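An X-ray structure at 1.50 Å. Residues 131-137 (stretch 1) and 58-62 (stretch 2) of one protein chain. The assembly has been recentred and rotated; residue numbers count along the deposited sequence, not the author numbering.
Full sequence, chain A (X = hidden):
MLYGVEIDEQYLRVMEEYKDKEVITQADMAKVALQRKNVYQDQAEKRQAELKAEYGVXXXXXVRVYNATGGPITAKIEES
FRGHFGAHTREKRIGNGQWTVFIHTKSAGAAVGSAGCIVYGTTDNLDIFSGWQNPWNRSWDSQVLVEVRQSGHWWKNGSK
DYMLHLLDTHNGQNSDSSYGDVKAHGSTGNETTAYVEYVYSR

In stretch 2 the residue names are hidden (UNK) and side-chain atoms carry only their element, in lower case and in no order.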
# COMPACT_ATOMS: atom_id res chain seq x y z
N GLY A 131 -4.49 3.98 3.87
CA GLY A 131 -4.69 4.04 5.30
C GLY A 131 -5.35 2.79 5.85
O GLY A 131 -6.08 2.08 5.16
N TRP A 132 -5.11 2.57 7.13
CA TRP A 132 -5.70 1.45 7.83
C TRP A 132 -6.18 1.93 9.19
O TRP A 132 -5.70 2.92 9.73
CB TRP A 132 -4.68 0.30 7.98
CG TRP A 132 -3.43 0.76 8.71
CD1 TRP A 132 -3.21 0.76 10.06
CD2 TRP A 132 -2.29 1.37 8.12
NE1 TRP A 132 -1.98 1.30 10.34
CE2 TRP A 132 -1.41 1.71 9.16
CE3 TRP A 132 -1.93 1.68 6.79
CZ2 TRP A 132 -0.18 2.32 8.92
CZ3 TRP A 132 -0.72 2.24 6.56
CH2 TRP A 132 0.13 2.59 7.61
N GLN A 133 -7.13 1.19 9.74
CA GLN A 133 -7.66 1.49 11.06
C GLN A 133 -8.15 0.16 11.61
O GLN A 133 -9.15 -0.38 11.11
CB GLN A 133 -8.76 2.54 11.00
CG GLN A 133 -9.27 3.03 12.36
CD GLN A 133 -10.32 2.11 12.98
OE1 GLN A 133 -10.08 1.48 14.02
NE2 GLN A 133 -11.48 2.03 12.35
N ASN A 134 -7.40 -0.39 12.56
CA ASN A 134 -7.68 -1.71 13.12
C ASN A 134 -7.95 -1.53 14.60
O ASN A 134 -7.01 -1.28 15.37
CB ASN A 134 -6.51 -2.66 12.88
CG ASN A 134 -6.92 -4.11 12.99
OD1 ASN A 134 -8.12 -4.40 13.01
ND2 ASN A 134 -5.95 -5.03 13.00
N PRO A 135 -9.20 -1.62 15.05
CA PRO A 135 -9.55 -1.17 16.40
C PRO A 135 -9.27 -2.20 17.48
O PRO A 135 -9.32 -3.40 17.26
CB PRO A 135 -11.05 -0.91 16.29
CG PRO A 135 -11.51 -1.90 15.30
CD PRO A 135 -10.39 -2.02 14.29
N TRP A 136 -9.01 -1.68 18.68
CA TRP A 136 -8.86 -2.55 19.84
C TRP A 136 -10.19 -3.13 20.27
O TRP A 136 -10.27 -4.29 20.69
CB TRP A 136 -8.21 -1.77 20.98
CG TRP A 136 -7.66 -2.64 22.09
CD1 TRP A 136 -6.43 -3.25 22.14
CD2 TRP A 136 -8.31 -2.96 23.31
NE1 TRP A 136 -6.29 -3.93 23.31
CE2 TRP A 136 -7.43 -3.77 24.06
CE3 TRP A 136 -9.56 -2.64 23.85
CZ2 TRP A 136 -7.76 -4.27 25.30
CZ3 TRP A 136 -9.88 -3.13 25.09
CH2 TRP A 136 -8.99 -3.94 25.81
N ASN A 137 -11.27 -2.34 20.16
CA ASN A 137 -12.60 -2.78 20.56
C ASN A 137 -13.23 -3.55 19.41
O ASN A 137 -13.61 -2.95 18.39
CB ASN A 137 -13.45 -1.59 20.98
CG ASN A 137 -14.84 -1.98 21.40
OD1 ASN A 137 -15.36 -3.03 21.01
ND2 ASN A 137 -15.47 -1.13 22.20
N UNK A 58 -1.72 -9.00 19.79
CA UNK A 58 -1.93 -7.60 20.08
C UNK A 58 -2.88 -7.02 19.05
O UNK A 58 -3.87 -7.68 18.72
N UNK A 59 -2.62 -5.81 18.55
CA UNK A 59 -3.35 -5.28 17.41
C UNK A 59 -2.31 -4.73 16.46
O UNK A 59 -1.45 -3.94 16.89
c UNK A 59 -4.35 -4.18 17.79
c UNK A 59 -5.40 -4.72 18.72
c UNK A 59 -5.01 -3.61 16.55
N UNK A 60 -2.34 -5.16 15.21
CA UNK A 60 -1.42 -4.64 14.22
C UNK A 60 -1.98 -4.85 12.83
O UNK A 60 -3.00 -5.52 12.63
s UNK A 60 -0.09 -7.08 13.79
c UNK A 60 -0.06 -5.32 14.31
N UNK A 61 -1.26 -4.31 11.86
CA UNK A 61 -1.51 -4.60 10.46
C UNK A 61 -0.19 -5.02 9.85
O UNK A 61 0.85 -4.44 10.15
c UNK A 61 -1.26 -2.13 9.81
c UNK A 61 -2.13 -3.41 9.69
c UNK A 61 -3.55 -3.16 10.16
N UNK A 62 -0.25 -6.02 9.00
CA UNK A 62 0.90 -6.55 8.28
C UNK A 62 0.65 -6.16 6.82
O UNK A 62 -0.14 -6.80 6.13
c UNK A 62 1.05 -8.06 8.42
c UNK A 62 1.36 -8.74 9.75
c UNK A 62 0.07 -9.04 10.49
c UNK A 62 2.29 -7.93 10.62

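Position 58 has backbone atoms and nothing more; no side-chain atom is attached to its CA, and nothing here touches stretch 1. The residue is Gly 58. Its phi/psi of 170/-138 lies in a region that is readily open to glycine but unfavourable for residues bearing a CB, so the type suits the backbone two residues before the strand begins.

Position 59 carries three carbons, one of them bonded to the other two, so the side chain forks at CB. CB points toward stretch 1, and one branch carbon lies 3.3 Å from the backbone O of Asn 134, while the other lies 3.9 Å from CD1 of Trp 136. A three-carbon side chain branched at CB is valine: Val 59, with chi1 in the t well. Here CG1 is the atom near Asn 134 and CG2 the one that meets the indole of Trp 136 obliquely. The short fork lets a single residue fill the space beside both neighbours.

Position 60 has one carbon followed by one sulfur. Its CA-to-CB bond points away from stretch 1, and CB lies 6.0 Å from ND2 of Asn 134, its nearest approach. The contribution to the contact is made by the backbone: O of position 60 accepts a hydrogen bond from ND2 of Asn 134 at 3.0 Å, with an N-H...O angle of 141°. The residue is Cys 60, whose small, uncharged side chain suits a buried position.

Position 61 again shows three carbons forked at CB, and CB again points toward stretch 1. One branch sits 3.5 Å from CD1 of Trp 132, over a face of the indole; the other approaches CB of Asn 134 at 4.1 Å. This is Val 61, now in the m rotamer. Its CG2 lies 3.6 Å from the centroid of the five-membered ring of Trp 132 and 15° off the ring normal, a CH-pi contact for which a compact methyl is well shaped.

Position 62 has four carbons, forked at the second, and none of them touches stretch 1. This is Leu 62, which is buried, as suits an apolar residue.

The contact works through alternation. Val 59 and Val 61 face stretch 1 and pack against the two tryptophans, while Cys 60, between them, points its CA-to-CB bond away and offers its carbonyl. The axes of strands 131-134 and 60-62 come within 7.7 Å, and the amide of Asn 134 reaches across, adding one directional bond to mainly apolar packing.

Stretch 2 58-62: GVCVL
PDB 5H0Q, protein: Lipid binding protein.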